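DUF6836 domain-containing protein (Clostridium leptum, PDB 4PW1) is of unknown function but folds as a nine-stranded antiparallel beta sheet surrounded by alpha-helices. Local coordinates at residues D135-F139 and N172-F178; L207-F213 and M225-D229; C181-S185 and I197-L201; N220-A224 and V235-I241; N16-L20 and S215-D219. All coordinates share one frame. Residues are numbered along the deposited sequence.

Contacts 1 and 4 are the buried ones; contacts 2, 3 and 5 are partly buried. Contact 4 pairs strands 221-227 and 233-239 through backbone hydrogen bonds, and contact 5 adds the N-terminal segment 16-20 to the neighbouring strand 214-218, with a water and the second subunit close by. Contacts 1 and 3 both use helix 173-190: in contact 1 its start is capped by Asn172, bonded to Asp135 and flanked by aromatic rings, whereas contact 3 packs it on helix 198-210 with aliphatic groups. Contact 2 ties the end of helix 198-210 to strand 221-227, touching contact 1 where Trp136 NE1 meets Val208 O and contact 4 where Phe213 meets Ala224.

Contact 1. Residues D135-F139 and N172-F178; sequences DWEKF and NAFYMFF
Residues 135-139 are helical throughout, within helix 122-141, and 173-178 form the first turns of helix 173-190, with Asn172 in extended conformation (phi/psi -69/118) just ahead. The axes of these short helical pieces come within 9.3 Å, their N-to-C directions 69° apart; the closest CA pair is Asp135 and Asn172, at 5.3 Å. Asn172, chi1 t, is the N-cap: its OD1 accepts from Tyr175 N at 3.0 Å and weakly from Phe174 N at 2.9 Å, while its ND2 donates to Asp135 O at 2.9 Å. Asp135, chi1 m, sends OD2 to Ala173 N at 2.8 Å, and its OD1 forms a salt bridge with Lys131. Trp136 CD1 lies over a face of the Phe174 ring (chi1 m), the planes oblique at 49°; Trp136 CB is 3.6 Å from Phe174 CE2. Phe139, t, sets CE1 3.4 Å from Phe178 CE2 and CD1 3.9 Å from Tyr175 CE1. Lys138 NZ bonds weakly to Tyr175 OH at 3.2 Å, a hydroxyl also bonded to Asp142 O. Backbone NH groups starting helix 173-190 are thus satisfied by Asn172 and by an acid from the other helix, beside apolar aromatic contacts.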
# COMPACT_ATOMS: atom_id res chain seq x y z
N ASP B 135 -15.86 12.22 16.56
CA ASP B 135 -15.88 13.44 15.74
C ASP B 135 -16.73 13.18 14.48
O ASP B 135 -17.49 14.06 14.03
CB ASP B 135 -14.47 13.86 15.31
CG ASP B 135 -13.66 14.54 16.41
OD1 ASP B 135 -14.14 14.70 17.53
OD2 ASP B 135 -12.51 14.93 16.15
N TRP B 136 -16.57 11.99 13.91
CA TRP B 136 -17.26 11.61 12.69
C TRP B 136 -18.76 11.56 12.90
O TRP B 136 -19.53 12.01 12.04
CB TRP B 136 -16.75 10.26 12.15
CG TRP B 136 -17.34 9.87 10.81
CD1 TRP B 136 -17.26 10.60 9.66
CD2 TRP B 136 -18.04 8.66 10.46
NE1 TRP B 136 -17.88 9.95 8.64
CE2 TRP B 136 -18.38 8.76 9.10
CE3 TRP B 136 -18.42 7.52 11.17
CZ2 TRP B 136 -19.07 7.77 8.42
CZ3 TRP B 136 -19.11 6.52 10.50
CH2 TRP B 136 -19.43 6.65 9.14
N GLU B 137 -19.17 10.97 14.01
CA GLU B 137 -20.59 10.86 14.33
C GLU B 137 -21.18 12.24 14.55
O GLU B 137 -22.30 12.50 14.13
CB GLU B 137 -20.83 9.92 15.52
CG GLU B 137 -20.63 8.48 15.09
CD GLU B 137 -20.58 7.50 16.24
OE1 GLU B 137 -21.22 7.76 17.29
OE2 GLU B 137 -19.88 6.48 16.10
N LYS B 138 -20.43 13.12 15.20
CA LYS B 138 -20.89 14.49 15.38
C LYS B 138 -21.05 15.15 14.00
O LYS B 138 -22.06 15.79 13.73
CB LYS B 138 -19.93 15.27 16.28
CG LYS B 138 -20.34 16.73 16.51
CD LYS B 138 -21.79 16.86 17.00
CE LYS B 138 -22.12 18.27 17.48
NZ LYS B 138 -21.86 19.28 16.41
N PHE B 139 -20.06 14.98 13.13
CA PHE B 139 -20.16 15.49 11.78
C PHE B 139 -21.40 14.95 11.06
O PHE B 139 -22.14 15.74 10.44
CB PHE B 139 -18.89 15.22 10.98
CG PHE B 139 -19.01 15.50 9.50
CD1 PHE B 139 -18.88 16.78 9.01
CD2 PHE B 139 -19.26 14.48 8.61
CE1 PHE B 139 -19.00 17.05 7.66
CE2 PHE B 139 -19.37 14.74 7.26
CZ PHE B 139 -19.24 16.03 6.78
N ASN B 172 -13.22 19.30 16.78
CA ASN B 172 -13.67 18.24 15.84
C ASN B 172 -12.74 18.18 14.62
O ASN B 172 -12.60 19.15 13.87
CB ASN B 172 -15.12 18.50 15.43
CG ASN B 172 -15.70 17.40 14.54
OD1 ASN B 172 -15.23 17.20 13.42
ND2 ASN B 172 -16.69 16.69 15.05
N ALA B 173 -12.06 17.04 14.41
CA ALA B 173 -11.06 16.97 13.35
C ALA B 173 -11.66 17.23 11.94
O ALA B 173 -10.98 17.80 11.05
CB ALA B 173 -10.35 15.61 13.37
N PHE B 174 -12.91 16.81 11.74
CA PHE B 174 -13.55 16.94 10.43
C PHE B 174 -13.89 18.40 10.21
O PHE B 174 -13.52 18.93 9.19
CB PHE B 174 -14.78 16.02 10.30
CG PHE B 174 -14.42 14.56 10.32
CD1 PHE B 174 -14.00 13.93 9.17
CD2 PHE B 174 -14.42 13.84 11.51
CE1 PHE B 174 -13.64 12.61 9.17
CE2 PHE B 174 -14.04 12.51 11.53
CZ PHE B 174 -13.63 11.88 10.35
N TYR B 175 -14.52 19.04 11.20
CA TYR B 175 -14.82 20.46 11.09
C TYR B 175 -13.57 21.30 10.84
O TYR B 175 -13.59 22.21 10.00
CB TYR B 175 -15.54 20.99 12.34
CG TYR B 175 -16.92 20.45 12.60
CD1 TYR B 175 -17.72 19.92 11.57
CD2 TYR B 175 -17.47 20.52 13.87
CE1 TYR B 175 -19.01 19.47 11.82
CE2 TYR B 175 -18.76 20.07 14.15
CZ TYR B 175 -19.54 19.54 13.12
OH TYR B 175 -20.81 19.07 13.38
N MSE B 176 -12.47 20.99 11.55
CA MSE B 176 -11.27 21.79 11.42
C MSE B 176 -10.68 21.63 10.04
O MSE B 176 -10.23 22.63 9.41
CB MSE B 176 -10.18 21.39 12.41
CG MSE B 176 -10.60 21.78 13.82
SE MSE B 176 -9.14 21.36 15.09
CE MSE B 176 -8.63 19.44 14.82
N PHE B 177 -10.65 20.39 9.57
CA PHE B 177 -10.07 20.14 8.25
C PHE B 177 -10.92 20.78 7.14
O PHE B 177 -10.39 21.43 6.26
CB PHE B 177 -9.92 18.65 8.01
CG PHE B 177 -9.39 18.32 6.64
CD1 PHE B 177 -8.07 18.56 6.31
CD2 PHE B 177 -10.24 17.81 5.68
CE1 PHE B 177 -7.60 18.29 5.04
CE2 PHE B 177 -9.78 17.51 4.41
CZ PHE B 177 -8.45 17.75 4.10
N PHE B 178 -12.23 20.62 7.18
CA PHE B 178 -13.08 21.25 6.15
C PHE B 178 -12.99 22.77 6.16
O PHE B 178 -12.99 23.41 5.09
CB PHE B 178 -14.54 20.80 6.29
CG PHE B 178 -14.73 19.34 6.03
CD1 PHE B 178 -14.01 18.71 5.06
CD2 PHE B 178 -15.60 18.59 6.78
CE1 PHE B 178 -14.15 17.34 4.84
CE2 PHE B 178 -15.77 17.24 6.53
CZ PHE B 178 -15.05 16.63 5.56

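Contact 2. Residues L207-F213 and M225-D229; sequences LVLKSEF and MYSND
Tyr226 carries most of this contact. Its chi1 is m and chi2 88°, so the ring stands off strand 225-227 and lies against the last turn of helix 198-210. Val208, chi1 t, sets CG2 over the ring face in a CH-pi contact, 4.1 Å from the Tyr226 ring centroid and 8° off the normal. Phe213 (chi1 t, chi2 29°) runs nearly parallel to Tyr226, planes at 12°, but slid so far that the rings barely overlap; the centroids are 5.5 Å apart and Phe213 CD1 is 3.4 Å from Tyr226 OH, a buried hydroxyl with no polar partner in the model. Leu207, m then t, places CB 4.2 Å from Tyr226 CB and reaches Asn228 N with CD2 at 4.0 Å.

The helix ends at Lys210, and Ser211 (phi/psi -97/156) takes the chain into extended conformation; its CA lies 5.5 Å from that of Tyr226. With chi1 t, Ser211 OG accepts a hydrogen bond from Ser227 N at 3.0 Å. Met225 packs on Glu24 of the second subunit. This is an alpha/beta layer contact: helix 198-210, leading to edge strand 214-218, packs through Tyr226 on the neighbouring strand 221-227 of the antiparallel sheet.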
# COMPACT_ATOMS: atom_id res chain seq x y z
N LEU B 207 -18.04 12.51 0.46
CA LEU B 207 -17.49 11.21 0.79
C LEU B 207 -17.51 10.93 2.28
O LEU B 207 -17.94 9.83 2.71
CB LEU B 207 -16.06 11.11 0.34
CG LEU B 207 -15.95 10.84 -1.15
CD1 LEU B 207 -14.52 11.12 -1.56
CD2 LEU B 207 -16.41 9.43 -1.47
N VAL B 208 -17.11 11.92 3.08
CA VAL B 208 -17.12 11.70 4.51
C VAL B 208 -18.56 11.52 5.02
O VAL B 208 -18.84 10.75 5.96
CB VAL B 208 -16.39 12.82 5.25
CG1 VAL B 208 -16.47 12.63 6.76
CG2 VAL B 208 -14.95 12.85 4.84
N LEU B 209 -19.50 12.22 4.39
CA LEU B 209 -20.87 12.18 4.86
C LEU B 209 -21.54 10.88 4.51
O LEU B 209 -22.34 10.37 5.29
CB LEU B 209 -21.65 13.33 4.21
CG LEU B 209 -23.11 13.47 4.56
CD1 LEU B 209 -23.29 13.80 6.02
CD2 LEU B 209 -23.74 14.56 3.69
N LYS B 210 -21.26 10.35 3.32
CA LYS B 210 -22.08 9.26 2.79
C LYS B 210 -21.38 7.92 2.77
O LYS B 210 -22.02 6.92 2.52
CB LYS B 210 -22.56 9.60 1.39
CG LYS B 210 -23.45 10.85 1.42
CD LYS B 210 -24.24 11.09 0.16
CE LYS B 210 -25.25 12.20 0.43
NZ LYS B 210 -25.96 12.69 -0.77
N SER B 211 -20.08 7.89 3.00
CA SER B 211 -19.41 6.60 2.94
C SER B 211 -19.28 6.03 4.35
O SER B 211 -19.23 6.75 5.35
CB SER B 211 -18.02 6.75 2.31
OG SER B 211 -17.28 5.52 2.44
N GLU B 212 -19.16 4.71 4.39
CA GLU B 212 -18.61 4.02 5.52
C GLU B 212 -17.21 4.58 5.86
O GLU B 212 -16.40 4.87 4.97
CB GLU B 212 -18.50 2.53 5.14
CG GLU B 212 -17.85 1.63 6.16
CD GLU B 212 -17.77 0.16 5.71
OE1 GLU B 212 -17.60 -0.11 4.49
OE2 GLU B 212 -17.88 -0.73 6.60
N PHE B 213 -16.92 4.67 7.15
CA PHE B 213 -15.61 5.10 7.63
C PHE B 213 -14.81 3.83 8.00
O PHE B 213 -15.19 3.10 8.90
CB PHE B 213 -15.85 5.96 8.85
CG PHE B 213 -14.65 6.27 9.67
CD1 PHE B 213 -13.38 6.33 9.14
CD2 PHE B 213 -14.81 6.53 11.01
CE1 PHE B 213 -12.29 6.61 9.94
CE2 PHE B 213 -13.72 6.81 11.83
CZ PHE B 213 -12.46 6.86 11.29
N MSE B 225 -10.52 6.18 5.72
CA MSE B 225 -10.76 5.85 4.33
C MSE B 225 -12.22 5.93 4.03
O MSE B 225 -13.09 5.45 4.80
CB MSE B 225 -10.23 4.44 4.02
CG MSE B 225 -8.70 4.41 4.20
SE MSE B 225 -8.16 2.53 4.62
CE MSE B 225 -9.46 1.56 3.59
N TYR B 226 -12.51 6.52 2.89
CA TYR B 226 -13.89 6.68 2.47
C TYR B 226 -13.96 6.43 1.00
O TYR B 226 -13.06 6.83 0.28
CB TYR B 226 -14.35 8.11 2.72
CG TYR B 226 -14.27 8.50 4.15
CD1 TYR B 226 -13.11 9.02 4.68
CD2 TYR B 226 -15.36 8.34 4.98
CE1 TYR B 226 -13.03 9.35 6.01
CE2 TYR B 226 -15.28 8.66 6.32
CZ TYR B 226 -14.09 9.16 6.83
OH TYR B 226 -13.98 9.50 8.16
N SER B 227 -15.03 5.83 0.52
CA SER B 227 -15.17 5.61 -0.93
C SER B 227 -16.61 5.48 -1.34
O SER B 227 -17.47 5.24 -0.52
CB SER B 227 -14.36 4.38 -1.35
OG SER B 227 -14.77 3.26 -0.63
N ASN B 228 -16.90 5.65 -2.63
CA ASN B 228 -18.27 5.44 -3.10
C ASN B 228 -18.28 4.36 -4.16
O ASN B 228 -17.23 3.90 -4.60
CB ASN B 228 -18.90 6.75 -3.59
CG ASN B 228 -18.28 7.26 -4.89
OD1 ASN B 228 -17.64 6.53 -5.65
ND2 ASN B 228 -18.44 8.55 -5.11
N ASP B 229 -19.48 3.95 -4.57
CA ASP B 229 -19.65 2.86 -5.54
C ASP B 229 -19.01 3.14 -6.89
O ASP B 229 -18.57 2.22 -7.57
CB ASP B 229 -21.15 2.59 -5.78
CG ASP B 229 -21.87 2.18 -4.51
OD1 ASP B 229 -21.26 1.49 -3.67
OD2 ASP B 229 -23.06 2.53 -4.37

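Contact 3. Residues C181-S185 and I197-L201; sequences CQMLS and IGDNL
Leu201 (chi1 m, chi2 t) lies across the 181-185 helical turn, its CD2 3.5 Å from Cys181 CB and its CD1 3.9 Å from Ser185 CB and 3.6 Å from Gln182 OE1; Gln182 NE2 is hydrogen-bonded to Asp186. Residues 181-185 are regular helix inside helix 173-190, with Ser185 N bonded to Cys181 O at 3.1 Å. The partner segment enters helix 198-210: Ile197 still precedes it, at phi/psi -112/-26, and Asn200 N reaches back to Ile197 O at 2.8 Å. The backbones are closest at one end, where the CA atoms of Ser185 and Gly198 are 5.1 Å apart, and spread to 7.2 Å between the CA atoms of Cys181 and Leu201.

Ile197, t at both chi angles, packs beside Leu201 against the same turn. Its CG2 is 3.9 Å from Leu184 CD2 and 3.7 Å from Ser185 N, and its CD1 is 3.9 Å from Cys181 SG. Gly198 brings CA to 3.5 Å from Ser185 OG; an ideal CB there would clash with that oxygen, so the close approach depends on the missing side chain. The polar link runs through Asp195, which bonds to Ser185 OG and to the backbone N of Ile197 and Gly198. Leu184 also touches helix 44-58. These are two consecutive helices, 173-190 and 198-210, packed beside the loop that joins them, with aliphatic side chains and Gly198 at the interface.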
# COMPACT_ATOMS: atom_id res chain seq x y z
N CYS B 181 -9.80 23.73 4.44
CA CYS B 181 -9.98 23.58 2.98
C CYS B 181 -10.76 24.75 2.35
O CYS B 181 -10.34 25.30 1.32
CB CYS B 181 -10.64 22.24 2.64
SG CYS B 181 -9.59 20.78 2.95
N GLN B 182 -11.87 25.10 2.98
CA GLN B 182 -12.71 26.23 2.56
C GLN B 182 -11.92 27.55 2.62
O GLN B 182 -12.02 28.38 1.71
CB GLN B 182 -13.94 26.31 3.48
CG GLN B 182 -14.95 27.41 3.10
CD GLN B 182 -15.55 27.15 1.75
OE1 GLN B 182 -16.16 26.09 1.54
NE2 GLN B 182 -15.25 28.01 0.78
N MSE B 183 -11.15 27.76 3.69
CA MSE B 183 -10.36 28.99 3.81
C MSE B 183 -9.35 29.06 2.69
O MSE B 183 -9.11 30.12 2.15
CB MSE B 183 -9.55 29.12 5.10
CG MSE B 183 -10.44 29.47 6.27
SE MSE B 183 -9.41 29.37 7.96
CE MSE B 183 -7.80 30.30 7.25
N LEU B 184 -8.71 27.94 2.35
CA LEU B 184 -7.75 27.95 1.23
C LEU B 184 -8.40 28.37 -0.08
O LEU B 184 -7.86 29.22 -0.82
CB LEU B 184 -7.08 26.59 1.08
CG LEU B 184 -6.14 26.43 -0.11
CD1 LEU B 184 -5.01 27.44 -0.07
CD2 LEU B 184 -5.61 25.03 -0.14
N SER B 185 -9.55 27.77 -0.39
CA SER B 185 -10.28 28.12 -1.59
C SER B 185 -10.65 29.63 -1.58
O SER B 185 -10.43 30.33 -2.58
CB SER B 185 -11.56 27.27 -1.69
OG SER B 185 -12.36 27.69 -2.79
N ILE B 197 -8.37 23.88 -5.18
CA ILE B 197 -9.11 23.04 -4.23
C ILE B 197 -10.65 23.18 -4.27
O ILE B 197 -11.38 22.24 -3.92
CB ILE B 197 -8.57 23.20 -2.78
CG1 ILE B 197 -9.07 21.99 -1.96
CG2 ILE B 197 -8.97 24.54 -2.14
CD1 ILE B 197 -8.34 21.74 -0.66
N GLY B 198 -11.15 24.34 -4.69
CA GLY B 198 -12.61 24.67 -4.61
C GLY B 198 -13.51 23.69 -5.31
O GLY B 198 -14.56 23.29 -4.77
N ASP B 199 -13.06 23.23 -6.46
CA ASP B 199 -13.82 22.24 -7.23
C ASP B 199 -13.90 20.89 -6.54
O ASP B 199 -14.78 20.07 -6.90
CB ASP B 199 -13.25 22.05 -8.65
CG ASP B 199 -13.52 23.23 -9.57
OD1 ASP B 199 -14.21 24.14 -9.15
OD2 ASP B 199 -13.02 23.26 -10.71
N ASN B 200 -12.99 20.61 -5.60
CA ASN B 200 -12.98 19.33 -4.88
C ASN B 200 -13.69 19.29 -3.52
O ASN B 200 -13.87 18.21 -2.93
CB ASN B 200 -11.52 18.85 -4.73
CG ASN B 200 -10.92 18.40 -6.05
OD1 ASN B 200 -11.65 18.10 -7.01
ND2 ASN B 200 -9.57 18.35 -6.10
N LEU B 201 -14.13 20.47 -3.04
CA LEU B 201 -14.64 20.60 -1.67
C LEU B 201 -15.92 19.81 -1.46
O LEU B 201 -16.06 19.10 -0.45
CB LEU B 201 -14.89 22.09 -1.29
CG LEU B 201 -13.68 23.01 -1.28
CD1 LEU B 201 -14.14 24.44 -0.99
CD2 LEU B 201 -12.68 22.53 -0.24

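Contact 4. Residues N220-A224 and V235-I241; sequences NHIYA and VLIYSPI
Four backbone hydrogen bonds join the strands. Ile222 N donates to Tyr238 O at 2.8 Å and Tyr238 N to Ile222 O at 2.7 Å; Ala224 N donates to Leu236 O at 2.9 Å and Leu236 N to Ala224 O at 2.8 Å. Between these hydrogen-bonded pairs sits the non-hydrogen-bonded pair Tyr223-Ile237, CA atoms 4.9 Å apart. The short strand axes approach to 4.6 Å, directions 156° apart. Past the ladder, water 1 donates to Asn220 O at 2.8 Å and accepts from Ser239 OG at 3.0 Å; Ser239 OG also hydrogen-bonds Glu242 N.

On one face Tyr223 (chi1 m) packs CB on Val235 CG1 at 3.7 Å and CE1 on Ile237 CG2 at 4.0 Å, covered by Leu26 and Leu28 of strand 24-28. The other face carries Ile222, Ala224, Leu236 and Tyr238; Ile222 and Tyr238 meet helix 122-141, and Tyr238 (chi1 t) sets its ring edge-to-face with Phe245. This is an antiparallel beta hairpin, strands 221-227 and 233-239, within the central sheet.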
# COMPACT_ATOMS: atom_id res chain seq x y z
N ASN B 220 2.84 5.80 11.81
CA ASN B 220 2.48 6.64 12.96
C ASN B 220 1.23 7.52 12.72
O ASN B 220 0.94 8.38 13.52
CB ASN B 220 3.67 7.52 13.42
CG ASN B 220 3.55 7.95 14.90
OD1 ASN B 220 3.20 7.14 15.75
ND2 ASN B 220 3.81 9.22 15.19
N HIS B 221 0.48 7.23 11.67
CA HIS B 221 -0.78 7.89 11.40
C HIS B 221 -1.90 6.94 11.30
O HIS B 221 -1.72 5.73 11.07
CB HIS B 221 -0.67 8.68 10.10
CG HIS B 221 0.28 9.81 10.20
ND1 HIS B 221 1.62 9.68 9.89
CD2 HIS B 221 0.12 11.07 10.66
CE1 HIS B 221 2.23 10.82 10.12
NE2 HIS B 221 1.34 11.68 10.59
N ILE B 222 -3.11 7.47 11.47
CA ILE B 222 -4.31 6.74 11.10
C ILE B 222 -4.78 7.24 9.74
O ILE B 222 -4.93 8.48 9.51
CB ILE B 222 -5.41 6.89 12.13
CG1 ILE B 222 -4.93 6.30 13.46
CG2 ILE B 222 -6.73 6.22 11.68
CD1 ILE B 222 -5.90 6.54 14.61
N TYR B 223 -5.03 6.28 8.85
CA TYR B 223 -5.60 6.57 7.51
C TYR B 223 -7.10 6.31 7.56
O TYR B 223 -7.53 5.18 7.73
CB TYR B 223 -4.94 5.71 6.44
CG TYR B 223 -3.56 6.17 6.02
CD1 TYR B 223 -2.75 6.89 6.85
CD2 TYR B 223 -3.03 5.80 4.79
CE1 TYR B 223 -1.49 7.30 6.47
CE2 TYR B 223 -1.77 6.20 4.41
CZ TYR B 223 -1.02 6.97 5.25
OH TYR B 223 0.23 7.33 4.89
N ALA B 224 -7.88 7.37 7.47
CA ALA B 224 -9.33 7.28 7.49
C ALA B 224 -9.80 7.23 6.06
O ALA B 224 -9.53 8.13 5.28
CB ALA B 224 -9.89 8.51 8.16
N VAL B 235 -8.52 9.26 1.28
CA VAL B 235 -7.93 8.98 2.56
C VAL B 235 -7.62 10.29 3.24
O VAL B 235 -7.06 11.20 2.63
CB VAL B 235 -6.64 8.17 2.40
CG1 VAL B 235 -6.01 7.93 3.74
CG2 VAL B 235 -6.92 6.88 1.71
N LEU B 236 -8.09 10.41 4.47
CA LEU B 236 -7.69 11.50 5.34
C LEU B 236 -6.62 10.98 6.28
O LEU B 236 -6.79 9.95 6.88
CB LEU B 236 -8.89 12.01 6.13
CG LEU B 236 -9.94 12.73 5.30
CD1 LEU B 236 -11.18 13.03 6.14
CD2 LEU B 236 -9.35 14.03 4.77
N ILE B 237 -5.50 11.70 6.39
CA ILE B 237 -4.36 11.28 7.17
C ILE B 237 -4.36 11.97 8.51
O ILE B 237 -4.15 13.20 8.59
CB ILE B 237 -3.04 11.63 6.44
CG1 ILE B 237 -3.04 11.02 5.04
CG2 ILE B 237 -1.82 11.20 7.25
CD1 ILE B 237 -1.89 11.51 4.19
N TYR B 238 -4.65 11.19 9.54
CA TYR B 238 -4.81 11.70 10.90
C TYR B 238 -3.58 11.44 11.74
O TYR B 238 -3.09 10.30 11.78
CB TYR B 238 -6.03 11.07 11.54
CG TYR B 238 -6.42 11.62 12.89
CD1 TYR B 238 -7.12 12.83 13.00
CD2 TYR B 238 -6.17 10.91 14.07
CE1 TYR B 238 -7.53 13.31 14.21
CE2 TYR B 238 -6.58 11.40 15.30
CZ TYR B 238 -7.25 12.61 15.36
OH TYR B 238 -7.69 13.10 16.56
N SER B 239 -3.10 12.49 12.40
CA SER B 239 -2.05 12.38 13.39
C SER B 239 -2.66 12.19 14.80
O SER B 239 -3.37 13.08 15.30
CB SER B 239 -1.18 13.60 13.40
OG SER B 239 -0.40 13.61 14.57
N PRO B 240 -2.40 11.04 15.45
CA PRO B 240 -2.86 10.85 16.82
C PRO B 240 -2.10 11.76 17.80
O PRO B 240 -2.62 12.10 18.82
CB PRO B 240 -2.58 9.36 17.09
CG PRO B 240 -1.42 9.06 16.19
CD PRO B 240 -1.72 9.85 14.94
N ILE B 241 -0.89 12.19 17.46
CA ILE B 241 -0.16 13.10 18.32
C ILE B 241 -0.79 14.51 18.26
O ILE B 241 -1.09 15.10 19.31
CB ILE B 241 1.32 13.16 17.90
CG1 ILE B 241 1.94 11.74 17.89
CG2 ILE B 241 2.07 14.09 18.82
CD1 ILE B 241 1.75 10.96 19.17
O HOH W 1 1.20 11.14 14.05

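Contact 5. Residues N16-L20 and S215-D219; sequences NLLYL and SLSYD
Two backbone hydrogen bonds fix the extended residues 17-20 to strand 214-218: Leu18 O accepts from Ser217 N at 2.8 Å, and Ser217 O accepts from Leu20 N at 3.0 Å. Ser217 thus has both backbone polar groups satisfied by the residues flanking Tyr19, and Tyr19-Ser217 is a single bridge with CA atoms 4.7 Å apart. Ser217 O also takes a CA-H...O contact from Tyr19 CA at 3.5 Å. Leu18 N is served by water 2, which accepts from it at 2.8 Å and donates to Ser215 O at 2.7 Å.

The touching backbones run 40° apart, in the same general sense, so residues 17-20, not themselves a regular strand, run beside edge strand 214-218 of the antiparallel sheet with one bridge. That strand's other edge is paired with 221-227, where Leu216 bonds to Tyr223. Ser217 OG bonds to His221 O, and Tyr218 OH to Leu26 N.

Tyr19 has CB pointing away, yet its ring face receives Ser217 CB in a CH-pi contact, 4.0 Å from the Tyr19 centroid. Leu20 packs CD1 on Tyr218 CD1 at 3.7 Å. Leu20 and Leu216 also meet Leu216 and Leu20 of the second subunit, and Leu18 its own counterpart there.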
# COMPACT_ATOMS: atom_id res chain seq x y z
N ASN B 16 -8.49 -4.30 17.30
CA ASN B 16 -9.29 -4.00 16.10
C ASN B 16 -8.59 -3.07 15.07
O ASN B 16 -8.75 -3.31 13.88
CB ASN B 16 -10.67 -3.45 16.47
CG ASN B 16 -10.61 -2.41 17.54
OD1 ASN B 16 -9.67 -1.63 17.60
ND2 ASN B 16 -11.62 -2.38 18.40
N LEU B 17 -7.83 -2.05 15.49
CA LEU B 17 -7.13 -1.21 14.52
C LEU B 17 -6.03 -1.98 13.80
O LEU B 17 -5.11 -2.49 14.43
CB LEU B 17 -6.53 0.05 15.15
CG LEU B 17 -5.84 1.01 14.18
CD1 LEU B 17 -6.75 1.53 13.09
CD2 LEU B 17 -5.25 2.16 14.97
N LEU B 18 -6.11 -2.06 12.48
CA LEU B 18 -5.13 -2.79 11.71
C LEU B 18 -3.84 -1.99 11.50
O LEU B 18 -3.86 -0.89 10.95
CB LEU B 18 -5.75 -3.18 10.36
CG LEU B 18 -4.80 -3.98 9.47
CD1 LEU B 18 -4.64 -5.39 10.02
CD2 LEU B 18 -5.32 -3.99 8.04
N TYR B 19 -2.69 -2.57 11.84
CA TYR B 19 -1.41 -1.92 11.51
C TYR B 19 -0.78 -2.56 10.29
O TYR B 19 -0.74 -3.78 10.23
CB TYR B 19 -0.42 -2.08 12.67
CG TYR B 19 -0.79 -1.26 13.89
CD1 TYR B 19 -1.85 -1.64 14.72
CD2 TYR B 19 -0.09 -0.09 14.21
CE1 TYR B 19 -2.19 -0.89 15.84
CE2 TYR B 19 -0.42 0.67 15.33
CZ TYR B 19 -1.47 0.27 16.13
OH TYR B 19 -1.77 1.00 17.23
N LEU B 20 -0.23 -1.79 9.35
CA LEU B 20 0.59 -2.41 8.29
C LEU B 20 2.02 -2.77 8.77
O LEU B 20 2.53 -2.12 9.61
CB LEU B 20 0.65 -1.50 7.07
CG LEU B 20 -0.67 -1.24 6.42
CD1 LEU B 20 -0.43 -0.51 5.10
CD2 LEU B 20 -1.46 -2.49 6.17
N SER B 215 -10.57 2.28 8.57
CA SER B 215 -9.27 2.83 8.90
C SER B 215 -8.17 1.79 9.04
O SER B 215 -8.42 0.63 9.24
CB SER B 215 -9.37 3.62 10.20
OG SER B 215 -9.77 2.76 11.23
N LEU B 216 -6.94 2.26 8.93
CA LEU B 216 -5.76 1.45 9.28
C LEU B 216 -4.69 2.40 9.81
O LEU B 216 -4.81 3.63 9.67
CB LEU B 216 -5.26 0.68 8.05
CG LEU B 216 -4.83 1.48 6.82
CD1 LEU B 216 -3.52 2.23 7.03
CD2 LEU B 216 -4.72 0.54 5.61
N SER B 217 -3.68 1.82 10.43
CA SER B 217 -2.56 2.57 10.91
C SER B 217 -1.36 2.26 10.06
O SER B 217 -1.02 1.07 9.78
CB SER B 217 -2.30 2.28 12.38
OG SER B 217 -1.22 3.06 12.86
N TYR B 218 -0.69 3.33 9.67
CA TYR B 218 0.51 3.24 8.88
C TYR B 218 1.41 4.42 9.22
O TYR B 218 0.95 5.56 9.21
CB TYR B 218 0.13 3.34 7.41
CG TYR B 218 1.27 3.22 6.42
CD1 TYR B 218 1.97 2.00 6.24
CD2 TYR B 218 1.61 4.30 5.60
CE1 TYR B 218 2.98 1.88 5.27
CE2 TYR B 218 2.62 4.19 4.66
CZ TYR B 218 3.30 2.97 4.50
OH TYR B 218 4.25 2.85 3.54
N ASP B 219 2.68 4.14 9.47
CA ASP B 219 3.68 5.18 9.60
C ASP B 219 3.32 6.27 10.67
O ASP B 219 3.48 7.46 10.44
CB ASP B 219 3.87 5.81 8.23
CG ASP B 219 5.09 6.68 8.15
OD1 ASP B 219 6.07 6.39 8.87
OD2 ASP B 219 5.05 7.67 7.40
O HOH W 2 -8.40 -1.34 11.03